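Local coordinates for protein nudix Hydrolase, RenU (Mycolicibacterium smegmatis, PDB 6UUF) that probably hydrolyses nucleoside diphosphate-linked compounds, perhaps including NADH, with the help of Mg2+, as a member of the Nudix hydrolase family, at residues A23-R29 and Y107-D113; A36-L41 and W131-V137; W8-E12 and A98-Q104. The protein carries 3 engineered substitutions. All coordinates share one frame. Residues are numbered along the deposited sequence.

Contact 1. Residues A23-R29 and Y107-D113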
loop_
_atom_site.group_PDB
_atom_site.type_symbol
_atom_site.label_atom_id
_atom_site.label_comp_id
_atom_site.label_asym_id
_atom_site.label_seq_id
_atom_site.Cartn_x
_atom_site.Cartn_y
_atom_site.Cartn_z
ATOM N N ALA A 23 -4.162 8.899 2.988
ATOM C CA ALA A 23 -3.602 7.645 3.409
ATOM C C ALA A 23 -2.480 7.274 2.452
ATOM O O ALA A 23 -2.355 7.841 1.335
ATOM C CB ALA A 23 -4.663 6.577 3.421
ATOM N N ALA A 24 -1.702 6.299 2.895
ATOM C CA ALA A 24 -0.565 5.797 2.126
ATOM C C ALA A 24 -0.413 4.304 2.323
ATOM O O ALA A 24 -0.658 3.792 3.410
ATOM C CB ALA A 24 0.714 6.485 2.567
ATOM N N GLY A 25 0.007 3.608 1.272
ATOM C CA GLY A 25 0.279 2.170 1.365
ATOM C C GLY A 25 1.614 1.795 0.767
ATOM O O GLY A 25 2.069 2.456 -0.178
ATOM N N LEU A 26 2.214 0.719 1.301
ATOM C CA LEU A 26 3.474 0.219 0.820
ATOM C C LEU A 26 3.316 -0.884 -0.192
ATOM O O LEU A 26 2.778 -1.929 0.126
ATOM C CB LEU A 26 4.294 -0.301 1.977
ATOM C CG LEU A 26 5.784 -0.355 1.699
ATOM C CD1 LEU A 26 6.411 0.998 1.399
ATOM C CD2 LEU A 26 6.422 -0.991 2.930
ATOM N N LEU A 27 3.824 -0.655 -1.399
ATOM C CA LEU A 27 4.011 -1.700 -2.415
ATOM C C LEU A 27 5.443 -2.150 -2.349
ATOM O O LEU A 27 6.329 -1.558 -2.977
ATOM C CB LEU A 27 3.676 -1.146 -3.803
ATOM C CG LEU A 27 3.843 -2.053 -5.012
ATOM C CD1 LEU A 27 3.110 -3.339 -4.740
ATOM C CD2 LEU A 27 3.221 -1.396 -6.255
ATOM N N LEU A 28 5.683 -3.167 -1.540
ATOM C CA LEU A 28 7.016 -3.685 -1.299
ATOM C C LEU A 28 7.319 -4.835 -2.280
ATOM O O LEU A 28 6.581 -5.813 -2.308
ATOM C CB LEU A 28 7.132 -4.207 0.116
ATOM C CG LEU A 28 8.518 -4.749 0.491
ATOM C CD1 LEU A 28 9.654 -3.723 0.290
ATOM C CD2 LEU A 28 8.454 -5.167 1.943
ATOM N N ARG A 29 8.410 -4.709 -3.037
ATOM C CA ARG A 29 8.829 -5.686 -4.044
ATOM C C ARG A 29 9.993 -6.491 -3.565
ATOM O O ARG A 29 10.863 -5.957 -2.866
ATOM C CB ARG A 29 9.196 -5.022 -5.355
ATOM C CG ARG A 29 8.128 -4.049 -5.866
ATOM C CD ARG A 29 8.572 -3.389 -7.170
ATOM N NE ARG A 29 9.820 -2.611 -7.038
ATOM C CZ ARG A 29 10.457 -2.048 -8.062
ATOM N NH1 ARG A 29 10.007 -2.179 -9.321
ATOM N NH2 ARG A 29 11.567 -1.369 -7.828
ATOM N N TYR A 107 -4.747 8.965 -1.806
ATOM C CA TYR A 107 -4.063 7.752 -1.458
ATOM C C TYR A 107 -2.771 7.741 -2.260
ATOM O O TYR A 107 -2.820 7.845 -3.521
ATOM C CB TYR A 107 -4.878 6.500 -1.853
ATOM C CG TYR A 107 -4.268 5.221 -1.330
ATOM C CD1 TYR A 107 -3.212 4.598 -1.985
ATOM C CD2 TYR A 107 -4.759 4.613 -0.184
ATOM C CE1 TYR A 107 -2.634 3.448 -1.492
ATOM C CE2 TYR A 107 -4.225 3.419 0.289
ATOM C CZ TYR A 107 -3.157 2.858 -0.357
ATOM O OH TYR A 107 -2.633 1.705 0.143
ATOM N N THR A 108 -1.669 7.498 -1.550
ATOM C CA THR A 108 -0.354 7.473 -2.121
ATOM C C THR A 108 0.259 6.102 -1.946
ATOM O O THR A 108 0.444 5.609 -0.822
ATOM C CB THR A 108 0.556 8.515 -1.477
ATOM O OG1 THR A 108 0.023 9.813 -1.678
ATOM C CG2 THR A 108 1.948 8.490 -2.099
ATOM N N THR A 109 0.616 5.499 -3.075
ATOM C CA THR A 109 1.327 4.226 -3.088
ATOM C C THR A 109 2.818 4.511 -3.048
ATOM O O THR A 109 3.358 5.284 -3.867
ATOM C CB THR A 109 0.970 3.374 -4.341
ATOM O OG1 THR A 109 -0.417 3.047 -4.300
ATOM C CG2 THR A 109 1.769 2.095 -4.362
ATOM N N VAL A 110 3.481 3.877 -2.091
ATOM C CA VAL A 110 4.882 4.059 -1.892
ATOM C C VAL A 110 5.503 2.732 -2.323
ATOM O O VAL A 110 5.307 1.689 -1.665
ATOM C CB VAL A 110 5.150 4.408 -0.411
ATOM C CG1 VAL A 110 6.641 4.535 -0.095
ATOM C CG2 VAL A 110 4.462 5.726 -0.057
ATOM N N ILE A 111 6.253 2.776 -3.427
ATOM C CA ILE A 111 6.957 1.610 -3.961
ATOM C C ILE A 111 8.287 1.425 -3.225
ATOM O O ILE A 111 9.074 2.353 -3.119
ATOM C CB ILE A 111 7.220 1.805 -5.477
ATOM C CG1 ILE A 111 5.869 2.086 -6.197
ATOM C CG2 ILE A 111 7.974 0.616 -6.036
ATOM C CD1 ILE A 111 5.934 2.220 -7.703
ATOM N N ALA A 112 8.566 0.232 -2.757
ATOM C CA ALA A 112 9.831 -0.023 -2.081
ATOM C C ALA A 112 10.324 -1.404 -2.442
ATOM O O ALA A 112 9.522 -2.240 -2.899
ATOM C CB ALA A 112 9.688 0.104 -0.574
ATOM N N ASP A 113 11.635 -1.617 -2.255
ATOM C CA ASP A 113 12.308 -2.898 -2.496
ATOM C C ASP A 113 12.932 -3.527 -1.228
ATOM O O ASP A 113 13.458 -2.846 -0.359
ATOM C CB ASP A 113 13.441 -2.703 -3.460
ATOM C CG ASP A 113 12.993 -2.202 -4.818
ATOM O OD1 ASP A 113 11.800 -2.195 -5.152
ATOM O OD2 ASP A 113 13.881 -1.784 -5.570
HETATM O O HOH W 1 -1.707 10.441 0.345
#
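Two strands run parallel, in register from Ala23 opposite Tyr107 to Arg29 opposite Asp113, their axes 4.5 Å apart. Six backbone hydrogen bonds join them, including Val110 N to Gly25 O and Leu27 N to Val110 O, both 2.8 Å, and Arg29 N to Ala112 O at 2.7 Å. Apolar packing on one face joins Leu26 CD1 to Val110 CG1 (3.8 Å), under Ala75 and Ala71 of helix 67-79, and, beside Leu81, Leu28 CD1 to Ala112 CB (3.9 Å). The other face, carrying Leu27, Thr109 and Ile111, is covered by helix 144-158. There Tyr107 OH comes within 3.2 Å of Gly25 CA, where a CB would clash. Charge pairing is confined to the far end: Arg29 NE and NH2 each lie 2.8 Å from Asp113 OD1, while Asp113 also pairs with Arg89 and Arg29 also binds the Ile160 carbonyl. The chemistry is thus that of a buried sheet centre, mostly apolar between its two helices and closed at one end by a salt bridge with further polar partners.

Contact 2. Residues A36-L41 and W131-V137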
loop_
_atom_site.group_PDB
_atom_site.type_symbol
_atom_site.label_atom_id
_atom_site.label_comp_id
_atom_site.label_asym_id
_atom_site.label_seq_id
_atom_site.Cartn_x
_atom_site.Cartn_y
_atom_site.Cartn_z
ATOM N N ALA A 36 12.160 -13.486 -10.784
ATOM C CA ALA A 36 10.999 -12.609 -10.975
ATOM C C ALA A 36 10.625 -11.865 -9.681
ATOM O O ALA A 36 10.998 -12.255 -8.553
ATOM C CB ALA A 36 9.810 -13.419 -11.477
ATOM N N ALA A 37 9.842 -10.820 -9.860
ATOM C CA ALA A 37 9.459 -9.962 -8.775
ATOM C C ALA A 37 8.166 -10.427 -8.054
ATOM O O ALA A 37 7.161 -10.681 -8.700
ATOM C CB ALA A 37 9.277 -8.570 -9.314
ATOM N N ALA A 38 8.202 -10.501 -6.721
ATOM C CA ALA A 38 6.980 -10.606 -5.930
ATOM C C ALA A 38 6.630 -9.322 -5.180
ATOM O O ALA A 38 7.490 -8.531 -4.877
ATOM C CB ALA A 38 7.065 -11.771 -4.945
ATOM N N VAL A 39 5.347 -9.148 -4.854
ATOM C CA VAL A 39 4.909 -8.059 -3.996
ATOM C C VAL A 39 4.175 -8.584 -2.761
ATOM O O VAL A 39 3.549 -9.649 -2.770
ATOM C CB VAL A 39 4.080 -6.986 -4.770
ATOM C CG1 VAL A 39 4.880 -6.475 -5.969
ATOM C CG2 VAL A 39 2.772 -7.526 -5.252
ATOM N N LEU A 40 4.256 -7.828 -1.676
ATOM C CA LEU A 40 3.716 -8.288 -0.413
ATOM C C LEU A 40 2.320 -7.778 -0.298
ATOM O O LEU A 40 2.130 -6.587 -0.265
ATOM C CB LEU A 40 4.568 -7.798 0.753
ATOM C CG LEU A 40 3.963 -8.139 2.112
ATOM C CD1 LEU A 40 3.987 -9.643 2.293
ATOM C CD2 LEU A 40 4.705 -7.449 3.228
ATOM N N LEU A 41 1.325 -8.653 -0.220
ATOM C CA LEU A 41 -0.031 -8.163 -0.072
ATOM C C LEU A 41 -0.632 -8.624 1.234
ATOM O O LEU A 41 -0.255 -9.657 1.792
ATOM C CB LEU A 41 -0.946 -8.588 -1.223
ATOM C CG LEU A 41 -0.476 -8.237 -2.621
ATOM C CD1 LEU A 41 -1.394 -8.814 -3.703
ATOM C CD2 LEU A 41 -0.393 -6.749 -2.728
ATOM N N TRP A 131 3.430 -13.020 -0.132
ATOM C CA TRP A 131 4.234 -12.619 -1.246
ATOM C C TRP A 131 3.580 -13.178 -2.476
ATOM O O TRP A 131 3.279 -14.368 -2.514
ATOM C CB TRP A 131 5.645 -13.133 -1.066
ATOM C CG TRP A 131 6.404 -12.348 -0.057
ATOM C CD1 TRP A 131 6.690 -12.710 1.239
ATOM C CD2 TRP A 131 6.964 -11.053 -0.247
ATOM N NE1 TRP A 131 7.407 -11.719 1.850
ATOM C CE2 TRP A 131 7.598 -10.691 0.975
ATOM C CE3 TRP A 131 7.005 -10.156 -1.343
ATOM C CZ2 TRP A 131 8.254 -9.464 1.148
ATOM C CZ3 TRP A 131 7.669 -8.950 -1.191
ATOM C CH2 TRP A 131 8.293 -8.606 0.056
ATOM N N VAL A 132 3.318 -12.332 -3.463
ATOM C CA VAL A 132 2.545 -12.740 -4.669
ATOM C C VAL A 132 3.317 -12.300 -5.900
ATOM O O VAL A 132 3.700 -11.152 -6.019
ATOM C CB VAL A 132 1.159 -12.091 -4.692
ATOM C CG1 VAL A 132 0.384 -12.389 -5.983
ATOM C CG2 VAL A 132 0.361 -12.558 -3.482
ATOM N N LEU A 133 3.589 -13.209 -6.812
ATOM C CA LEU A 133 4.252 -12.810 -8.058
ATOM C C LEU A 133 3.465 -11.666 -8.707
ATOM O O LEU A 133 2.249 -11.725 -8.737
ATOM C CB LEU A 133 4.400 -13.986 -9.017
ATOM C CG LEU A 133 5.446 -15.011 -8.572
ATOM C CD1 LEU A 133 5.319 -16.303 -9.374
ATOM C CD2 LEU A 133 6.844 -14.455 -8.679
ATOM N N GLU A 134 4.178 -10.622 -9.145
ATOM C CA GLU A 134 3.579 -9.485 -9.818
ATOM C C GLU A 134 2.572 -9.829 -10.903
ATOM O O GLU A 134 1.516 -9.224 -10.976
ATOM C CB GLU A 134 4.666 -8.641 -10.479
ATOM C CG GLU A 134 5.385 -7.683 -9.578
ATOM C CD GLU A 134 6.164 -6.634 -10.379
ATOM O OE1 GLU A 134 7.094 -7.054 -11.130
ATOM O OE2 GLU A 134 5.825 -5.412 -10.273
ATOM N N ASP A 135 2.904 -10.802 -11.743
ATOM C CA ASP A 135 1.989 -11.296 -12.805
ATOM C C ASP A 135 0.731 -11.967 -12.277
ATOM O O ASP A 135 -0.246 -12.141 -13.030
ATOM C CB ASP A 135 2.708 -12.318 -13.718
ATOM C CG ASP A 135 3.764 -11.672 -14.621
ATOM O OD1 ASP A 135 3.520 -10.595 -15.205
ATOM O OD2 ASP A 135 4.854 -12.262 -14.768
ATOM N N GLN A 136 0.764 -12.409 -11.014
ATOM C CA GLN A 136 -0.385 -13.101 -10.410
ATOM C C GLN A 136 -1.221 -12.251 -9.463
ATOM O O GLN A 136 -2.287 -12.705 -9.024
ATOM C CB GLN A 136 0.092 -14.370 -9.720
ATOM C CG GLN A 136 0.741 -15.306 -10.733
ATOM C CD GLN A 136 0.758 -16.723 -10.276
ATOM O OE1 GLN A 136 0.199 -17.583 -10.966
ATOM N NE2 GLN A 136 1.363 -16.990 -9.085
ATOM N N VAL A 137 -0.794 -11.009 -9.194
ATOM C CA VAL A 137 -1.550 -10.117 -8.304
ATOM C C VAL A 137 -3.007 -9.950 -8.750
ATOM O O VAL A 137 -3.913 -10.084 -7.933
ATOM C CB VAL A 137 -0.844 -8.732 -8.151
ATOM C CG1 VAL A 137 -1.780 -7.674 -7.554
ATOM C CG2 VAL A 137 0.409 -8.902 -7.292
#
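Trp131 lays the face of its indole over Leu40, whose CB sits 3.8 Å from the centroid of the six-membered ring and only 8° off its normal, a CH-pi contact. The ring also packs against Ala38, with CE3 3.9 Å from Ala38 CB, and its NE1 is bound by the carbonyl of Leu118. Beneath this overlap the strands pair antiparallel: Val39 N donates to Val132 O and Val132 N to Val39 O, both at 2.8 Å, making Val39 and Val132 a hydrogen-bonded pair. Glu134 N to Ala37 O, 3.0 Å and almost straight, extends the pairing just as the second chain turns away. That turn brings Val137 back over the strand, its CG2 3.4 Å from Val39 CG2 and 4.0 Å from Leu41 CD1, and on to Phe146 and Trp150 of helix 144-158. Strand 37-44 is also paired with strand 23-31, so strand 126-133 adds to the curled mixed sheet, which is flanked by helices in the alpha/beta/alpha sandwich characteristic of Nudix hydrolases.

Contact 3. Residues W8-E12 and A98-Q104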
loop_
_atom_site.group_PDB
_atom_site.type_symbol
_atom_site.label_atom_id
_atom_site.label_comp_id
_atom_site.label_asym_id
_atom_site.label_seq_id
_atom_site.Cartn_x
_atom_site.Cartn_y
_atom_site.Cartn_z
ATOM N N TRP A 8 -12.614 12.969 9.175
ATOM C CA TRP A 8 -13.215 12.673 7.893
ATOM C C TRP A 8 -12.921 13.774 6.944
ATOM O O TRP A 8 -12.831 14.928 7.331
ATOM C CB TRP A 8 -14.746 12.556 8.030
ATOM C CG TRP A 8 -15.169 11.469 8.939
ATOM C CD1 TRP A 8 -15.678 11.592 10.207
ATOM C CD2 TRP A 8 -15.111 10.080 8.662
ATOM N NE1 TRP A 8 -15.939 10.340 10.730
ATOM C CE2 TRP A 8 -15.606 9.400 9.791
ATOM C CE3 TRP A 8 -14.695 9.339 7.557
ATOM C CZ2 TRP A 8 -15.680 8.027 9.853
ATOM C CZ3 TRP A 8 -14.759 7.964 7.617
ATOM C CH2 TRP A 8 -15.248 7.318 8.753
ATOM N N VAL A 9 -12.781 13.409 5.688
ATOM C CA VAL A 9 -12.959 14.352 4.594
ATOM C C VAL A 9 -14.213 13.949 3.816
ATOM O O VAL A 9 -14.390 12.760 3.470
ATOM C CB VAL A 9 -11.732 14.333 3.696
ATOM C CG1 VAL A 9 -11.912 15.263 2.473
ATOM C CG2 VAL A 9 -10.501 14.695 4.533
ATOM N N MET A 10 -15.089 14.908 3.563
ATOM C CA MET A 10 -16.285 14.672 2.735
ATOM C C MET A 10 -16.051 15.057 1.269
ATOM O O MET A 10 -15.728 16.194 0.983
ATOM C CB MET A 10 -17.477 15.493 3.258
ATOM C CG MET A 10 -18.791 15.229 2.485
ATOM S SD MET A 10 -19.492 13.580 2.659
ATOM C CE MET A 10 -19.236 13.329 4.429
ATOM N N SER A 11 -16.286 14.140 0.347
ATOM C CA SER A 11 -16.135 14.463 -1.084
ATOM C C SER A 11 -17.215 15.385 -1.631
ATOM O O SER A 11 -18.301 15.515 -1.050
ATOM C CB SER A 11 -16.129 13.195 -1.943
ATOM O OG SER A 11 -17.402 12.568 -2.036
ATOM N N GLU A 12 -16.911 15.966 -2.786
ATOM C CA GLU A 12 -17.910 16.601 -3.640
ATOM C C GLU A 12 -19.110 15.697 -3.921
ATOM O O GLU A 12 -20.226 16.138 -3.767
ATOM C CB GLU A 12 -17.280 17.056 -4.956
ATOM C CG GLU A 12 -16.362 18.265 -4.811
ATOM C CD GLU A 12 -15.831 18.770 -6.147
ATOM O OE1 GLU A 12 -15.893 18.015 -7.149
ATOM O OE2 GLU A 12 -15.336 19.923 -6.193
ATOM N N ALA A 98 -11.623 15.321 -4.848
ATOM C CA ALA A 98 -12.056 16.660 -4.526
ATOM C C ALA A 98 -12.983 16.580 -3.306
ATOM O O ALA A 98 -14.054 15.983 -3.397
ATOM C CB ALA A 98 -12.784 17.285 -5.713
ATOM N N GLY A 99 -12.527 17.128 -2.175
ATOM C CA GLY A 99 -13.334 17.275 -0.972
ATOM C C GLY A 99 -14.146 18.576 -0.968
ATOM O O GLY A 99 -13.896 19.486 -1.769
ATOM N N ILE A 100 -15.118 18.664 -0.061
ATOM C CA ILE A 100 -15.945 19.872 0.093
ATOM C C ILE A 100 -15.114 20.937 0.789
ATOM O O ILE A 100 -14.413 20.657 1.770
ATOM C CB ILE A 100 -17.250 19.608 0.896
ATOM C CG1 ILE A 100 -18.204 18.743 0.074
ATOM C CG2 ILE A 100 -17.951 20.910 1.259
ATOM C CD1 ILE A 100 -19.349 18.140 0.862
ATOM N N GLY A 101 -15.206 22.158 0.267
ATOM C CA GLY A 101 -14.580 23.319 0.893
ATOM C C GLY A 101 -13.090 23.391 0.662
ATOM O O GLY A 101 -12.315 23.606 1.609
ATOM N N GLY A 102 -12.698 23.183 -0.600
ATOM C CA GLY A 102 -11.303 23.240 -1.013
ATOM C C GLY A 102 -10.495 21.988 -0.736
ATOM O O GLY A 102 -9.523 21.727 -1.450
ATOM N N THR A 103 -10.899 21.196 0.269
ATOM C CA THR A 103 -10.042 20.147 0.823
ATOM C C THR A 103 -9.912 18.930 -0.096
ATOM O O THR A 103 -10.633 18.775 -1.084
ATOM C CB THR A 103 -10.449 19.751 2.263
ATOM O OG1 THR A 103 -11.850 19.453 2.328
ATOM C CG2 THR A 103 -10.114 20.895 3.227
ATOM N N GLN A 104 -8.930 18.107 0.221
ATOM C CA GLN A 104 -8.529 17.019 -0.647
ATOM C C GLN A 104 -8.287 15.742 0.140
ATOM O O GLN A 104 -7.962 15.758 1.342
ATOM C CB GLN A 104 -7.250 17.394 -1.378
ATOM C CG GLN A 104 -7.006 16.545 -2.607
ATOM C CD GLN A 104 -6.109 17.245 -3.593
ATOM O OE1 GLN A 104 -5.005 17.639 -3.242
ATOM N NE2 GLN A 104 -6.581 17.421 -4.827
#
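Ile100, Glu12 and Ala98 lose the most surface where the N-terminal segment meets the loop joining strands 87-98 and 104-113. Ile100 gives up 68 Å², and it is held through both main chain and side chain. Ile100 N donates to Met10 O at 2.8 Å. The side chain bends back, so that Ile100 CD1 lies 3.4 Å from Met10 CG; Ile100 CD1 is also 3.4 Å from the backbone atom Ser11 O, a packing contact. Glu12 and Ala98, with 60 and 57 Å² covered, form the second attachment. Glu12 N donates almost linearly to Ala98 O at 2.9 Å, and the extended acidic side chain runs beside the loop, its CD 3.4 Å from Ala98 CB. Between these two hydrogen bonds the backbones of Ser11 and Gly99 form a single bridge, with CA atoms 4.0 Å apart. The approach depends on glycine: a CB at position 99 would run into Val9 CG1 and also into the carbonyl of Thr103. The loop is braced internally by Gly99 N to Thr103 O (2.7 Å) and Thr103 OG1 to Ile100 O (2.9 Å), and it passes through Gly101 and Gly102, both with positive phi. On the other side, Ser11 OG binds Ala15 N within the turn leading to strand 16-18. The contact thus fastens the two-stranded N-terminal sheet to the tip of the 87-98/104-113 hairpin: its hydrogen bonds are all main-chain, side chains of Ile100, Met10, Glu12 and Ala98 add the packing, and no salt bridge takes part.

How the contacts relate
Contacts 1 and 2 belong to the same mixed sheet, their centres 14 Å apart, and meet directly: Leu28 O lies 3.1 Å from Leu40 N, a probable hydrogen bond, and Leu27 CD1 packs 3.8 Å from Val39 CB. Contact 3, centred 23 Å from contact 1, is linked to it along strand 104-113, the parallel partner of 23-29. Contacts 2 and 3 lie on opposite sides of the chain's centre, with nearest atoms about 23 Å apart. Of the three, contact 1 packs against helix 67-79. The equivalent helix of Nudix enzymes usually supplies metal-binding glutamates; here alanines stand at three such places, probably the engineered substitutions, and no metal lies among these contacts.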